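Local coordinates for protein putative hydrolase (Bacteroides ovatus, PDB 4HBS) that is of unknown function but is probably a hydrolase, built as a five-bladed beta-propeller, at residues R30-K41 against T337-D346. Sequence-based numbering, arbitrary orientation.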
loop_
_atom_site.group_PDB
_atom_site.type_symbol
_atom_site.label_atom_id
_atom_site.label_comp_id
_atom_site.label_asym_id
_atom_site.label_seq_id
_atom_site.Cartn_x
_atom_site.Cartn_y
_atom_site.Cartn_z
ATOM N N ARG A 30 -13.516 20.790 3.026
ATOM C CA ARG A 30 -14.552 19.877 2.554
ATOM C C ARG A 30 -15.804 19.959 3.434
ATOM O O ARG A 30 -16.849 20.433 2.983
ATOM C CB ARG A 30 -14.046 18.406 2.496
ATOM C CG ARG A 30 -12.577 18.178 2.071
ATOM C CD ARG A 30 -12.443 17.206 0.927
ATOM N NE ARG A 30 -12.642 17.851 -0.379
ATOM C CZ ARG A 30 -13.259 17.313 -1.439
ATOM N NH1 ARG A 30 -13.795 16.092 -1.366
ATOM N NH2 ARG A 30 -13.358 17.996 -2.576
ATOM N N SER A 31 -15.637 19.575 4.715
ATOM C CA SER A 31 -16.649 19.417 5.784
ATOM C C SER A 31 -16.067 18.444 6.821
ATOM O O SER A 31 -16.078 18.724 8.025
ATOM C CB SER A 31 -17.980 18.882 5.237
ATOM O OG SER A 31 -18.826 18.371 6.260
ATOM N N GLY A 32 -15.545 17.312 6.313
ATOM C CA GLY A 32 -14.890 16.274 7.102
ATOM C C GLY A 32 -13.575 16.713 7.736
ATOM O O GLY A 32 -13.253 16.253 8.843
ATOM N N GLN A 33 -12.806 17.628 7.063
ATOM C CA GLN A 33 -11.522 18.088 7.612
ATOM C C GLN A 33 -11.613 19.372 8.465
ATOM O O GLN A 33 -12.421 20.275 8.208
ATOM C CB GLN A 33 -10.443 18.278 6.533
ATOM C CG GLN A 33 -10.839 19.139 5.344
ATOM C CD GLN A 33 -9.738 20.030 4.855
ATOM O OE1 GLN A 33 -8.755 20.276 5.546
ATOM N NE2 GLN A 33 -9.862 20.526 3.635
ATOM N N TYR A 34 -10.710 19.417 9.482
ATOM C CA TYR A 34 -10.492 20.489 10.465
ATOM C C TYR A 34 -9.839 21.655 9.749
ATOM O O TYR A 34 -8.997 21.432 8.889
ATOM C CB TYR A 34 -9.575 19.926 11.586
ATOM C CG TYR A 34 -9.224 20.832 12.751
ATOM C CD1 TYR A 34 -10.199 21.593 13.389
ATOM C CD2 TYR A 34 -7.962 20.778 13.341
ATOM C CE1 TYR A 34 -9.901 22.350 14.525
ATOM C CE2 TYR A 34 -7.658 21.518 14.483
ATOM C CZ TYR A 34 -8.624 22.305 15.072
ATOM O OH TYR A 34 -8.293 23.019 16.203
ATOM N N TRP A 35 -10.237 22.882 10.056
ATOM C CA TRP A 35 -9.701 24.083 9.389
ATOM C C TRP A 35 -8.153 24.296 9.558
ATOM O O TRP A 35 -7.558 24.947 8.705
ATOM C CB TRP A 35 -10.461 25.336 9.848
ATOM C CG TRP A 35 -10.285 25.686 11.302
ATOM C CD1 TRP A 35 -10.999 25.206 12.363
ATOM C CD2 TRP A 35 -9.381 26.653 11.832
ATOM N NE1 TRP A 35 -10.569 25.797 13.526
ATOM C CE2 TRP A 35 -9.584 26.698 13.227
ATOM C CE3 TRP A 35 -8.383 27.452 11.268
ATOM C CZ2 TRP A 35 -8.846 27.535 14.059
ATOM C CZ3 TRP A 35 -7.655 28.289 12.092
ATOM C CH2 TRP A 35 -7.897 28.335 13.468
ATOM N N LYS A 36 -7.515 23.757 10.623
ATOM C CA LYS A 36 -6.051 23.894 10.796
ATOM C C LYS A 36 -5.267 22.828 9.956
ATOM O O LYS A 36 -4.030 22.901 9.869
ATOM C CB LYS A 36 -5.637 23.754 12.280
ATOM C CG LYS A 36 -6.195 24.793 13.241
ATOM C CD LYS A 36 -5.495 24.678 14.612
ATOM C CE LYS A 36 -5.858 25.768 15.597
ATOM N NZ LYS A 36 -6.421 25.223 16.861
ATOM N N VAL A 37 -5.973 21.820 9.386
ATOM C CA VAL A 37 -5.342 20.761 8.611
ATOM C C VAL A 37 -5.361 21.164 7.128
ATOM O O VAL A 37 -6.429 21.364 6.568
ATOM C CB VAL A 37 -6.053 19.410 8.882
ATOM C CG1 VAL A 37 -5.560 18.319 7.929
ATOM C CG2 VAL A 37 -5.845 18.982 10.335
ATOM N N PHE A 38 -4.171 21.295 6.504
ATOM C CA PHE A 38 -4.043 21.666 5.090
ATOM C C PHE A 38 -3.825 20.424 4.261
ATOM O O PHE A 38 -2.840 19.729 4.465
ATOM C CB PHE A 38 -2.905 22.666 4.899
ATOM C CG PHE A 38 -3.112 23.892 5.751
ATOM C CD1 PHE A 38 -4.018 24.876 5.372
ATOM C CD2 PHE A 38 -2.525 23.990 7.010
ATOM C CE1 PHE A 38 -4.260 25.984 6.191
ATOM C CE2 PHE A 38 -2.766 25.103 7.827
ATOM C CZ PHE A 38 -3.643 26.084 7.417
ATOM N N VAL A 39 -4.783 20.118 3.365
ATOM C CA VAL A 39 -4.754 18.951 2.481
ATOM C C VAL A 39 -4.466 19.429 1.071
ATOM O O VAL A 39 -5.047 20.426 0.629
ATOM C CB VAL A 39 -6.088 18.174 2.531
ATOM C CG1 VAL A 39 -6.029 16.934 1.649
ATOM C CG2 VAL A 39 -6.455 17.790 3.956
ATOM N N TYR A 40 -3.602 18.700 0.353
ATOM C CA TYR A 40 -3.207 19.044 -1.005
ATOM C C TYR A 40 -3.254 17.868 -1.914
ATOM O O TYR A 40 -2.972 16.758 -1.472
ATOM C CB TYR A 40 -1.755 19.532 -1.026
ATOM C CG TYR A 40 -1.484 20.795 -0.259
ATOM C CD1 TYR A 40 -1.240 20.762 1.108
ATOM C CD2 TYR A 40 -1.359 22.015 -0.911
ATOM C CE1 TYR A 40 -0.984 21.931 1.827
ATOM C CE2 TYR A 40 -1.078 23.189 -0.210
ATOM C CZ TYR A 40 -0.885 23.142 1.160
ATOM O OH TYR A 40 -0.626 24.289 1.864
ATOM N N LYS A 41 -3.493 18.114 -3.206
ATOM C CA LYS A 41 -3.369 17.101 -4.240
ATOM C C LYS A 41 -1.913 17.167 -4.703
ATOM O O LYS A 41 -1.489 18.248 -5.107
ATOM C CB LYS A 41 -4.303 17.400 -5.433
ATOM C CG LYS A 41 -5.774 17.299 -5.171
ATOM C CD LYS A 41 -6.570 17.819 -6.388
ATOM C CE LYS A 41 -8.006 17.326 -6.420
ATOM N NZ LYS A 41 -8.971 18.409 -6.779
ATOM N N THR A 337 -11.501 12.522 11.789
ATOM C CA THR A 337 -11.545 12.418 10.337
ATOM C C THR A 337 -10.461 13.366 9.829
ATOM O O THR A 337 -10.563 14.584 10.011
ATOM C CB THR A 337 -12.940 12.686 9.798
ATOM O OG1 THR A 337 -13.798 11.657 10.288
ATOM C CG2 THR A 337 -12.988 12.675 8.293
ATOM N N LEU A 338 -9.378 12.795 9.269
ATOM C CA LEU A 338 -8.251 13.570 8.747
ATOM C C LEU A 338 -8.727 14.404 7.572
ATOM O O LEU A 338 -8.586 15.629 7.582
ATOM C CB LEU A 338 -7.118 12.628 8.347
ATOM C CG LEU A 338 -5.786 13.256 8.035
ATOM C CD1 LEU A 338 -5.224 13.973 9.236
ATOM C CD2 LEU A 338 -4.800 12.199 7.537
ATOM N N PHE A 339 -9.391 13.756 6.621
ATOM C CA PHE A 339 -10.015 14.412 5.479
ATOM C C PHE A 339 -10.886 13.417 4.701
ATOM O O PHE A 339 -10.852 12.220 4.977
ATOM C CB PHE A 339 -8.970 15.061 4.568
ATOM C CG PHE A 339 -8.209 14.142 3.645
ATOM C CD1 PHE A 339 -7.169 13.357 4.124
ATOM C CD2 PHE A 339 -8.448 14.153 2.273
ATOM C CE1 PHE A 339 -6.422 12.553 3.256
ATOM C CE2 PHE A 339 -7.667 13.387 1.404
ATOM C CZ PHE A 339 -6.661 12.593 1.900
ATOM N N THR A 340 -11.652 13.923 3.740
ATOM C CA THR A 340 -12.546 13.129 2.899
ATOM C C THR A 340 -12.013 13.103 1.487
ATOM O O THR A 340 -11.800 14.159 0.904
ATOM C CB THR A 340 -13.940 13.697 2.951
ATOM O OG1 THR A 340 -14.318 13.820 4.321
ATOM C CG2 THR A 340 -14.934 12.822 2.238
ATOM N N LEU A 341 -11.802 11.910 0.929
ATOM C CA LEU A 341 -11.244 11.764 -0.412
ATOM C C LEU A 341 -12.238 12.208 -1.459
ATOM O O LEU A 341 -13.432 12.069 -1.231
ATOM C CB LEU A 341 -10.820 10.318 -0.663
ATOM C CG LEU A 341 -9.611 9.882 0.157
ATOM C CD1 LEU A 341 -9.581 8.377 0.359
ATOM C CD2 LEU A 341 -8.341 10.367 -0.476
ATOM N N PRO A 342 -11.782 12.748 -2.611
ATOM C CA PRO A 342 -12.732 13.234 -3.624
ATOM C C PRO A 342 -13.748 12.215 -4.116
ATOM O O PRO A 342 -13.467 11.022 -4.186
ATOM C CB PRO A 342 -11.833 13.659 -4.783
ATOM C CG PRO A 342 -10.527 13.936 -4.180
ATOM C CD PRO A 342 -10.387 13.020 -3.012
ATOM N N GLU A 343 -14.929 12.717 -4.494
ATOM C CA GLU A 343 -16.020 11.917 -5.051
ATOM C C GLU A 343 -15.774 11.707 -6.578
ATOM O O GLU A 343 -16.229 10.706 -7.148
ATOM C CB GLU A 343 -17.336 12.666 -4.780
ATOM C CG GLU A 343 -18.626 11.924 -5.095
ATOM C CD GLU A 343 -19.841 12.833 -5.062
ATOM O OE1 GLU A 343 -19.781 13.883 -4.379
ATOM O OE2 GLU A 343 -20.851 12.505 -5.729
ATOM N N PHE A 344 -15.016 12.651 -7.218
ATOM C CA PHE A 344 -14.692 12.658 -8.652
ATOM C C PHE A 344 -13.185 12.668 -8.907
ATOM O O PHE A 344 -12.448 13.331 -8.174
ATOM C CB PHE A 344 -15.278 13.915 -9.270
ATOM C CG PHE A 344 -16.754 14.033 -9.077
ATOM C CD1 PHE A 344 -17.634 13.462 -9.980
ATOM C CD2 PHE A 344 -17.275 14.694 -7.972
ATOM C CE1 PHE A 344 -19.013 13.600 -9.818
ATOM C CE2 PHE A 344 -18.655 14.797 -7.785
ATOM C CZ PHE A 344 -19.516 14.259 -8.715
ATOM N N LEU A 345 -12.733 11.963 -9.967
ATOM C CA LEU A 345 -11.314 11.912 -10.350
ATOM C C LEU A 345 -10.988 12.972 -11.390
ATOM O O LEU A 345 -11.812 13.236 -12.256
ATOM C CB LEU A 345 -10.961 10.539 -10.930
ATOM C CG LEU A 345 -11.274 9.342 -10.077
ATOM C CD1 LEU A 345 -10.970 8.072 -10.818
ATOM C CD2 LEU A 345 -10.534 9.393 -8.762
ATOM N N ASP A 346 -9.773 13.568 -11.321
ATOM C CA ASP A 346 -9.302 14.561 -12.308
ATOM C C ASP A 346 -8.859 13.747 -13.521
ATOM O O ASP A 346 -7.721 13.295 -13.615
ATOM C CB ASP A 346 -8.188 15.449 -11.716
ATOM C CG ASP A 346 -8.655 16.338 -10.547
ATOM O OD1 ASP A 346 -9.908 16.501 -10.367
ATOM O OD2 ASP A 346 -7.777 16.897 -9.834
HETATM O O HOH W 1 -9.632 19.744 -9.328
#
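Val39 and Phe339 give the apolar middle of this contact. Val39 CG1, anti to the backbone N (chi1 -178°), lies over one face of the Phe339 ring, a CH-pi contact 4.0 Å from the ring centroid and 21° off its normal; Val39 CG2 sits by the ring's root, 3.8 Å from Phe339 CB. With an alanine here, that face would lose its methyl cover and the ring would probably be less firmly held against Ile373 and Val320. The case illustrates how propeller blades pack: 333-340 is an outermost strand of one blade, whereas 38-42 pairs with 399-403 in the next, a sheet combining strands from the N- and C-terminal parts of the chain, consistent with closure of the propeller ring. No hydrogen bond links the two segments directly; packing, a salt bridge and a water join them. Arg30, poorly ordered, buries the most surface, its bent chain passing Thr340 with Arg30 CD near Thr340 O and Arg30 NH1 3.8 Å from Pro342 CA. Beyond Pro342, Lys41 and Asp346 approach from opposite directions in a long salt bridge, Lys41 NZ to Asp346 OD2 3.6 Å, while a water accepts from Lys41 NZ and donates weakly to Asp346 OD1; Glu25 adds a long, weak ion pair to Lys41 NZ.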